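Local structure of possible thiamine biosynthesis enzyme (Candida albicans, 2X7Q) at residues Met175-Asn187 / Asp249-Thr261. The protein is of unknown function but has the periplasmic binding protein fold of the SsuA/TauA family and may bind a small solute, possibly linked to thiamine biosynthesis. The protein carries 1 engineered substitution. Sequence-based numbering, arbitrary orientation.
With GOL (glycerol), chain B.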
HETATM    1  N   MSE A 175     -11.254  -8.288   3.626  1.00  9.32           N
HETATM    2  CA  MSE A 175      -9.814  -8.509   3.675  1.00  9.76           C
HETATM    3  C   MSE A 175      -9.082  -7.262   4.166  1.00  9.65           C
HETATM    4  O   MSE A 175      -9.349  -6.147   3.710  1.00  9.85           O
HETATM    5  CB  MSE A 175      -9.292  -8.935   2.302  1.00  9.77           C
HETATM    6  CG  MSE A 175      -9.953 -10.181   1.754  1.00 13.22           C
HETATM    7 SE   MSE A 175      -9.293 -10.693   0.004  1.00 21.61          SE
HETATM    8  CE  MSE A 175      -7.411 -10.871   0.436  1.00 13.16           C
ATOM      9  N   TRP A 176      -8.156  -7.456   5.099  1.00  9.90           N
ATOM     10  CA  TRP A 176      -7.419  -6.344   5.684  1.00  9.93           C
ATOM     11  C   TRP A 176      -6.037  -6.813   6.121  1.00  9.16           C
ATOM     12  O   TRP A 176      -5.827  -8.001   6.367  1.00  9.67           O
ATOM     13  CB  TRP A 176      -8.191  -5.775   6.876  1.00 10.26           C
ATOM     14  CG  TRP A 176      -8.005  -4.303   7.073  1.00 10.10           C
ATOM     15  CD1 TRP A 176      -7.261  -3.691   8.038  1.00 11.59           C
ATOM     16  CD2 TRP A 176      -8.577  -3.252   6.280  1.00 10.98           C
ATOM     17  NE1 TRP A 176      -7.336  -2.325   7.899  1.00 12.06           N
ATOM     18  CE2 TRP A 176      -8.133  -2.033   6.829  1.00 11.54           C
ATOM     19  CE3 TRP A 176      -9.417  -3.230   5.164  1.00 10.71           C
ATOM     20  CZ2 TRP A 176      -8.507  -0.799   6.293  1.00 12.06           C
ATOM     21  CZ3 TRP A 176      -9.785  -2.004   4.637  1.00 12.12           C
ATOM     22  CH2 TRP A 176      -9.330  -0.806   5.201  1.00 11.57           C
ATOM     23  N   GLU A 177      -5.093  -5.881   6.209  1.00  9.17           N
ATOM     24  CA  GLU A 177      -3.732  -6.219   6.608  1.00 10.11           C
ATOM     25  C   GLU A 177      -3.745  -7.008   7.916  1.00 10.41           C
ATOM     26  O   GLU A 177      -4.444  -6.645   8.862  1.00  9.00           O
ATOM     27  CB  GLU A 177      -2.879  -4.954   6.737  1.00 11.20           C
ATOM     28  CG  GLU A 177      -1.385  -5.219   6.848  1.00 12.09           C
ATOM     29  CD  GLU A 177      -0.974  -5.660   8.239  1.00 11.86           C
ATOM     30  OE1 GLU A 177      -1.288  -4.938   9.210  1.00 12.49           O
ATOM     31  OE2 GLU A 177      -0.339  -6.729   8.361  1.00 13.01           O
ATOM     32  N   TYR A 178      -2.977  -8.092   7.955  1.00 10.41           N
ATOM     33  CA  TYR A 178      -3.003  -9.022   9.084  1.00 10.62           C
ATOM     34  C   TYR A 178      -2.758  -8.368  10.440  1.00 10.31           C
ATOM     35  O   TYR A 178      -3.627  -8.394  11.310  1.00 10.03           O
ATOM     36  CB  TYR A 178      -2.002 -10.163   8.871  1.00  9.85           C
ATOM     37  CG  TYR A 178      -1.849 -11.063  10.077  1.00 11.01           C
ATOM     38  CD1 TYR A 178      -2.863 -11.941  10.445  1.00 11.21           C
ATOM     39  CD2 TYR A 178      -0.692 -11.038  10.845  1.00 10.63           C
ATOM     40  CE1 TYR A 178      -2.730 -12.763  11.546  1.00 10.83           C
ATOM     41  CE2 TYR A 178      -0.551 -11.858  11.949  1.00 11.89           C
ATOM     42  CZ  TYR A 178      -1.574 -12.718  12.296  1.00 11.36           C
ATOM     43  OH  TYR A 178      -1.440 -13.538  13.395  1.00 12.66           O
ATOM     44  N   PHE A 179      -1.570  -7.801  10.624  1.00 11.18           N
ATOM     45  CA  PHE A 179      -1.187  -7.250  11.922  1.00 11.52           C
ATOM     46  C   PHE A 179      -2.104  -6.123  12.380  1.00 11.27           C
ATOM     47  O   PHE A 179      -2.174  -5.815  13.568  1.00 11.73           O
ATOM     48  CB  PHE A 179       0.272  -6.790  11.912  1.00 11.29           C
ATOM     49  CG  PHE A 179       1.259  -7.919  11.833  1.00 10.96           C
ATOM     50  CD1 PHE A 179       1.621  -8.619  12.971  1.00 11.22           C
ATOM     51  CD2 PHE A 179       1.822  -8.282  10.621  1.00 10.30           C
ATOM     52  CE1 PHE A 179       2.527  -9.661  12.901  1.00 11.89           C
ATOM     53  CE2 PHE A 179       2.728  -9.322  10.543  1.00 12.25           C
ATOM     54  CZ  PHE A 179       3.082 -10.013  11.685  1.00 13.02           C
ATOM     55  N   THR A 180      -2.807  -5.511  11.433  1.00 10.80           N
ATOM     56  CA  THR A 180      -3.768  -4.466  11.756  1.00 11.75           C
ATOM     57  C   THR A 180      -5.068  -5.089  12.257  1.00 11.86           C
ATOM     58  O   THR A 180      -5.804  -4.483  13.035  1.00 11.17           O
ATOM     59  CB  THR A 180      -4.058  -3.571  10.532  1.00 11.57           C
ATOM     60  OG1 THR A 180      -2.838  -2.975  10.073  1.00 12.72           O
ATOM     61  CG2 THR A 180      -5.047  -2.473  10.891  1.00 12.49           C
ATOM     62  N   SER A 181      -5.335  -6.312  11.809  1.00 11.17           N
ATOM     63  CA  SER A 181      -6.550  -7.029  12.176  1.00 10.93           C
ATOM     64  C   SER A 181      -6.317  -7.947  13.371  1.00 12.49           C
ATOM     65  O   SER A 181      -7.267  -8.412  14.001  1.00 12.28           O
ATOM     66  CB  SER A 181      -7.049  -7.860  10.992  1.00 10.92           C
ATOM     67  OG  SER A 181      -7.224  -7.066   9.832  1.00 10.66           O
ATOM     68  N   LYS A 182      -5.050  -8.204  13.676  1.00 11.84           N
ATOM     69  CA  LYS A 182      -4.692  -9.150  14.726  1.00 12.33           C
ATOM     70  C   LYS A 182      -5.309  -8.773  16.068  1.00 12.53           C
ATOM     71  O   LYS A 182      -5.766  -9.641  16.810  1.00 12.57           O
ATOM     72  CB  LYS A 182      -3.172  -9.265  14.847  1.00 11.97           C
ATOM     73  CG  LYS A 182      -2.707 -10.391  15.754  1.00 13.64           C
ATOM     74  CD  LYS A 182      -1.197 -10.546  15.713  1.00 13.69           C
ATOM     75  CE  LYS A 182      -0.748 -11.781  16.473  1.00 16.10           C
ATOM     76  NZ  LYS A 182      -1.135 -11.732  17.907  1.00 18.23           N
ATOM     77  N   LYS A 183      -5.322  -7.479  16.372  1.00 12.39           N
ATOM     78  CA  LYS A 183      -5.907  -6.989  17.614  1.00 13.52           C
ATOM     79  C   LYS A 183      -7.336  -7.491  17.796  1.00 14.09           C
ATOM     80  O   LYS A 183      -7.741  -7.847  18.902  1.00 13.61           O
ATOM     81  CB  LYS A 183      -5.895  -5.459  17.651  1.00 13.75           C
ATOM     82  CG  LYS A 183      -6.742  -4.868  18.774  1.00 14.70           C
ATOM     83  CD  LYS A 183      -6.822  -3.350  18.667  1.00 15.69           C
ATOM     84  CE  LYS A 183      -7.735  -2.758  19.729  1.00 15.77           C
ATOM     85  NZ  LYS A 183      -7.806  -1.276  19.650  1.00 16.81           N
ATOM     86  N   TYR A 184      -8.094  -7.523  16.706  1.00 13.13           N
ATOM     87  CA  TYR A 184      -9.508  -7.875  16.773  1.00 13.14           C
ATOM     88  C   TYR A 184      -9.748  -9.379  16.678  1.00 12.68           C
ATOM     89  O   TYR A 184     -10.867  -9.846  16.874  1.00 13.95           O
ATOM     90  CB  TYR A 184     -10.303  -7.113  15.710  1.00 12.68           C
ATOM     91  CG  TYR A 184     -10.227  -5.614  15.887  1.00 12.46           C
ATOM     92  CD1 TYR A 184     -11.081  -4.954  16.762  1.00 13.64           C
ATOM     93  CD2 TYR A 184      -9.288  -4.860  15.196  1.00 13.99           C
ATOM     94  CE1 TYR A 184     -11.008  -3.583  16.932  1.00 14.37           C
ATOM     95  CE2 TYR A 184      -9.208  -3.490  15.358  1.00 13.59           C
ATOM     96  CZ  TYR A 184     -10.070  -2.857  16.227  1.00 14.37           C
ATOM     97  OH  TYR A 184      -9.996  -1.494  16.394  1.00 16.67           O
ATOM     98  N   TYR A 185      -8.696 -10.135  16.382  1.00 12.78           N
ATOM     99  CA  TYR A 185      -8.767 -11.587  16.469  1.00 13.12           C
ATOM    100  C   TYR A 185      -8.603 -12.001  17.925  1.00 13.96           C
ATOM    101  O   TYR A 185      -9.274 -12.915  18.406  1.00 16.01           O
ATOM    102  CB  TYR A 185      -7.671 -12.246  15.634  1.00 13.12           C
ATOM    103  CG  TYR A 185      -7.831 -12.101  14.137  1.00 11.64           C
ATOM    104  CD1 TYR A 185      -9.075 -12.225  13.532  1.00 11.98           C
ATOM    105  CD2 TYR A 185      -6.728 -11.867  13.327  1.00 11.36           C
ATOM    106  CE1 TYR A 185      -9.216 -12.102  12.161  1.00 10.77           C
ATOM    107  CE2 TYR A 185      -6.859 -11.744  11.959  1.00 10.22           C
ATOM    108  CZ  TYR A 185      -8.104 -11.863  11.381  1.00 10.31           C
ATOM    109  OH  TYR A 185      -8.236 -11.742  10.017  1.00 10.25           O
ATOM    110  N   ASP A 186      -7.705 -11.314  18.625  1.00 14.68           N
ATOM    111  CA  ASP A 186      -7.374 -11.651  20.006  1.00 15.21           C
ATOM    112  C   ASP A 186      -8.496 -11.310  20.984  1.00 16.15           C
ATOM    113  O   ASP A 186      -8.711 -12.027  21.961  1.00 16.62           O
ATOM    114  CB  ASP A 186      -6.068 -10.968  20.424  1.00 16.56           C
ATOM    115  CG  ASP A 186      -4.864 -11.515  19.682  1.00 17.39           C
ATOM    116  OD1 ASP A 186      -4.969 -12.620  19.112  1.00 19.44           O
ATOM    117  OD2 ASP A 186      -3.813 -10.842  19.671  1.00 17.66           O
ATOM    118  N   ASN A 187      -9.210 -10.217  20.724  1.00 15.71           N
ATOM    119  CA  ASN A 187     -10.360  -9.859  21.550  1.00 15.93           C
ATOM    120  C   ASN A 187     -11.637 -10.516  21.030  1.00 16.45           C
ATOM    121  O   ASN A 187     -12.733 -10.250  21.522  1.00 16.49           O
ATOM    122  CB  ASN A 187     -10.524  -8.339  21.659  1.00 15.94           C
ATOM    123  CG  ASN A 187     -10.839  -7.684  20.329  1.00 16.55           C
ATOM    124  OD1 ASN A 187     -11.106  -8.357  19.334  1.00 15.65           O
ATOM    125  ND2 ASN A 187     -10.817  -6.360  20.310  1.00 16.89           N
ATOM    126  N   ASP A 249      -2.282   1.855  16.316  1.00 14.53           N
ATOM    127  CA  ASP A 249      -3.108   0.810  16.911  1.00 15.37           C
ATOM    128  C   ASP A 249      -2.463  -0.566  16.791  1.00 14.71           C
ATOM    129  O   ASP A 249      -3.005  -1.463  16.142  1.00 14.17           O
ATOM    130  CB  ASP A 249      -4.500   0.788  16.277  1.00 18.74           C
ATOM    131  CG  ASP A 249      -5.476  -0.074  17.053  1.00 18.91           C
ATOM    132  OD1 ASP A 249      -5.539   0.068  18.291  1.00 20.41           O
ATOM    133  OD2 ASP A 249      -6.187  -0.888  16.429  1.00 20.91           O
ATOM    134  N   TYR A 250      -1.305  -0.725  17.421  1.00 13.94           N
ATOM    135  CA  TYR A 250      -0.623  -2.010  17.459  1.00 12.54           C
ATOM    136  C   TYR A 250      -0.017  -2.213  18.837  1.00 12.53           C
ATOM    137  O   TYR A 250       0.570  -1.291  19.401  1.00 12.04           O
ATOM    138  CB  TYR A 250       0.485  -2.074  16.407  1.00 12.64           C
ATOM    139  CG  TYR A 250       0.041  -1.734  15.002  1.00 12.07           C
ATOM    140  CD1 TYR A 250      -0.404  -2.723  14.133  1.00 12.25           C
ATOM    141  CD2 TYR A 250       0.081  -0.425  14.538  1.00 12.75           C
ATOM    142  CE1 TYR A 250      -0.803  -2.416  12.845  1.00 11.83           C
ATOM    143  CE2 TYR A 250      -0.315  -0.109  13.252  1.00 13.54           C
ATOM    144  CZ  TYR A 250      -0.757  -1.108  12.411  1.00 13.83           C
ATOM    145  OH  TYR A 250      -1.152  -0.795  11.132  1.00 13.89           O
ATOM    146  N   SER A 251      -0.164  -3.412  19.385  1.00 12.21           N
ATOM    147  CA  SER A 251       0.484  -3.734  20.649  1.00 12.35           C
ATOM    148  C   SER A 251       1.982  -3.877  20.422  1.00 11.68           C
ATOM    149  O   SER A 251       2.426  -4.078  19.292  1.00 11.45           O
ATOM    150  CB  SER A 251      -0.086  -5.019  21.245  1.00 12.21           C
ATOM    151  OG  SER A 251       0.214  -6.138  20.437  1.00 13.18           O
ATOM    152  N   ALA A 252       2.757  -3.763  21.495  1.00 11.60           N
ATOM    153  CA  ALA A 252       4.205  -3.891  21.403  1.00 12.63           C
ATOM    154  C   ALA A 252       4.595  -5.271  20.887  1.00 12.39           C
ATOM    155  O   ALA A 252       5.541  -5.406  20.110  1.00 10.64           O
ATOM    156  CB  ALA A 252       4.846  -3.625  22.756  1.00 13.47           C
ATOM    157  N   GLU A 253       3.864  -6.294  21.321  1.00 12.66           N
ATOM    158  CA  GLU A 253       4.128  -7.658  20.877  1.00 13.79           C
ATOM    159  C   GLU A 253       3.811  -7.844  19.396  1.00 12.76           C
ATOM    160  O   GLU A 253       4.615  -8.406  18.652  1.00 12.84           O
ATOM    161  CB  GLU A 253       3.346  -8.673  21.716  1.00 14.04           C
ATOM    162  CG  GLU A 253       3.858  -8.839  23.138  1.00 18.44           C
ATOM    163  CD  GLU A 253       3.048  -8.050  24.153  1.00 22.57           C
ATOM    164  OE1 GLU A 253       1.884  -7.706  23.852  1.00 24.02           O
ATOM    165  OE2 GLU A 253       3.578  -7.772  25.251  1.00 24.73           O
ATOM    166  N   ASP A 254       2.641  -7.374  18.973  1.00 11.48           N
ATOM    167  CA  ASP A 254       2.240  -7.489  17.574  1.00 12.41           C
ATOM    168  C   ASP A 254       3.133  -6.642  16.674  1.00 11.38           C
ATOM    169  O   ASP A 254       3.433  -7.027  15.547  1.00 11.84           O
ATOM    170  CB  ASP A 254       0.771  -7.095  17.395  1.00 13.27           C
ATOM    171  CG  ASP A 254      -0.181  -8.099  18.008  1.00 13.73           C
ATOM    172  OD1 ASP A 254       0.292  -9.156  18.468  1.00 15.69           O
ATOM    173  OD2 ASP A 254      -1.400  -7.834  18.023  1.00 14.59           O
ATOM    174  N   ALA A 255       3.556  -5.488  17.178  1.00  9.71           N
ATOM    175  CA  ALA A 255       4.472  -4.626  16.446  1.00  9.83           C
ATOM    176  C   ALA A 255       5.805  -5.340  16.251  1.00 10.15           C
ATOM    177  O   ALA A 255       6.420  -5.247  15.191  1.00  9.85           O
ATOM    178  CB  ALA A 255       4.673  -3.314  17.185  1.00 11.61           C
ATOM    179  N   LYS A 256       6.246  -6.050  17.284  1.00  9.87           N
ATOM    180  CA  LYS A 256       7.496  -6.798  17.227  1.00 11.06           C
ATOM    181  C   LYS A 256       7.429  -7.911  16.188  1.00 10.99           C
ATOM    182  O   LYS A 256       8.356  -8.090  15.402  1.00 10.56           O
ATOM    183  CB  LYS A 256       7.838  -7.380  18.599  1.00 12.15           C
ATOM    184  CG  LYS A 256       9.115  -8.201  18.621  1.00 12.96           C
ATOM    185  CD  LYS A 256       9.393  -8.762  20.004  1.00 15.77           C
ATOM    186  CE  LYS A 256      10.669  -9.592  20.014  1.00 20.62           C
ATOM    187  NZ  LYS A 256      10.959 -10.145  21.367  1.00 24.80           N
ATOM    188  N   GLU A 257       6.329  -8.657  16.192  1.00 11.43           N
ATOM    189  CA  GLU A 257       6.142  -9.741  15.236  0.57 12.09           C
ATOM    190  C   GLU A 257       6.218  -9.220  13.805  1.00 11.56           C
ATOM    191  O   GLU A 257       6.784  -9.872  12.931  1.00 10.80           O
ATOM    192  CB  GLU A 257       4.804 -10.445  15.474  0.57 12.97           C
ATOM    193  CG  GLU A 257       4.556 -11.639  14.569  0.57 13.59           C
ATOM    194  CD  GLU A 257       3.206 -12.286  14.810  0.57 14.81           C
ATOM    195  OE1 GLU A 257       2.553 -11.943  15.818  0.57 15.01           O
ATOM    196  OE2 GLU A 257       2.801 -13.139  13.993  0.57 14.92           O
ATOM    197  N   TRP A 258       5.651  -8.041  13.576  1.00 11.23           N
ATOM    198  CA  TRP A 258       5.639  -7.434  12.249  1.00 11.47           C
ATOM    199  C   TRP A 258       7.042  -7.087  11.754  1.00 11.18           C
ATOM    200  O   TRP A 258       7.351  -7.275  10.578  1.00 10.71           O
ATOM    201  CB  TRP A 258       4.749  -6.192  12.242  1.00 10.66           C
ATOM    202  CG  TRP A 258       4.903  -5.350  11.012  1.00 10.92           C
ATOM    203  CD1 TRP A 258       4.325  -5.562   9.795  1.00 11.80           C
ATOM    204  CD2 TRP A 258       5.692  -4.160  10.877  1.00 11.23           C
ATOM    205  NE1 TRP A 258       4.701  -4.578   8.913  1.00 12.23           N
ATOM    206  CE2 TRP A 258       5.542  -3.706   9.555  1.00 11.13           C
ATOM    207  CE3 TRP A 258       6.510  -3.439  11.753  1.00 10.66           C
ATOM    208  CZ2 TRP A 258       6.178  -2.561   9.082  1.00 11.13           C
ATOM    209  CZ3 TRP A 258       7.142  -2.304  11.281  1.00 11.17           C
ATOM    210  CH2 TRP A 258       6.972  -1.875   9.960  1.00 10.46           C
ATOM    211  N   THR A 259       7.890  -6.589  12.650  1.00 10.98           N
ATOM    212  CA  THR A 259       9.241  -6.182  12.274  1.00 11.22           C
ATOM    213  C   THR A 259      10.056  -7.345  11.716  1.00 11.60           C
ATOM    214  O   THR A 259      11.052  -7.138  11.024  1.00 12.27           O
ATOM    215  CB  THR A 259      10.009  -5.571  13.467  1.00 11.35           C
ATOM    216  OG1 THR A 259      10.245  -6.580  14.458  1.00 10.13           O
ATOM    217  CG2 THR A 259       9.220  -4.427  14.085  1.00 11.12           C
ATOM    218  N   LYS A 260       9.631  -8.566  12.025  1.00 11.21           N
ATOM    219  CA  LYS A 260      10.354  -9.758  11.593  1.00 12.64           C
ATOM    220  C   LYS A 260       9.817 -10.313  10.275  1.00 14.10           C
ATOM    221  O   LYS A 260      10.218 -11.392   9.838  1.00 15.68           O
ATOM    222  CB  LYS A 260      10.308 -10.839  12.678  1.00 12.89           C
ATOM    223  CG  LYS A 260      11.051 -10.475  13.962  1.00 14.29           C
ATOM    224  CD  LYS A 260      11.327 -11.705  14.823  1.00 17.19           C
ATOM    225  CE  LYS A 260      10.055 -12.276  15.435  1.00 17.42           C
ATOM    226  NZ  LYS A 260       9.509 -11.414  16.520  1.00 18.77           N
ATOM    227  N   THR A 261       8.914  -9.571   9.643  1.00 12.24           N
ATOM    228  CA  THR A 261       8.341  -9.981   8.365  1.00 14.23           C
ATOM    229  C   THR A 261       8.569  -8.927   7.288  1.00 14.04           C
ATOM    230  O   THR A 261       8.544  -9.231   6.095  1.00 14.95           O
ATOM    231  CB  THR A 261       6.823 -10.244   8.482  1.00 13.79           C
ATOM    232  OG1 THR A 261       6.141  -9.012   8.756  1.00 13.53           O
ATOM    233  CG2 THR A 261       6.537 -11.244   9.590  1.00 14.80           C
TER
HETATM  234  C1  GOL B1307       2.797  -7.432   6.672  1.00 13.94           C
HETATM  235  O1  GOL B1307       1.538  -7.872   6.166  1.00 13.53           O
HETATM  236  C2  GOL B1307       3.906  -8.126   5.883  1.00 14.01           C
HETATM  237  O2  GOL B1307       5.166  -7.686   6.385  1.00 12.81           O
HETATM  238  C3  GOL B1307       3.779  -9.646   6.054  1.00 14.47           C
HETATM  239  O3  GOL B1307       4.809 -10.286   5.303  1.00 18.21           O
HETATM  240  O   HOH W   1      -5.113  -2.190  14.271  1.00 16.65           O
HETATM  241  O   HOH W   2      -7.953  -0.412  14.535  1.00 18.54           O
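Phe-179 lies flat against helix 252-259, its ring centre 3.8 Å from Trp-258 CB, almost on the ring normal, while Tyr-178 CD2 covers the opposite face. The indole of Trp-258 turns its edge toward the phenyl face, offset, with planes at 79°. At the phenyl rim, Phe-179 CE1 meets Glu-257 CG at 3.3 Å, the carboxylate plane nearly perpendicular to the ring. The Tyr-250 ring turns its edge to Phe-179 O, and its OH donates to Thr-180 OG1 (3.0 Å), which in turn donates to the anti lone pair of Glu-177 OE1 (2.6 Å), the N-cap residue. Lys-182 runs out extended and bends at its last torsion (chi4 -60°), bringing NZ to Asp-254 OD1 (3.0 Å) from above the carboxylate plane; a weaker bridge to Asp-186 probably offsets the closeness of the two aspartates. Lys-183, fully extended, salt-bridges through NZ to the syn lone pair of Asp-249 OD1. A glycerol, probably from the crystallisation liquor, donates to Glu-177 OE2 and Thr-261 OG1. Helix 178-186, following strand 173-177 of one five-stranded sheet, and helix 252-259, packed near His-25, run nearly antiparallel (145°) and meet across what is probably the interlobe cleft of a periplasmic binding protein fold.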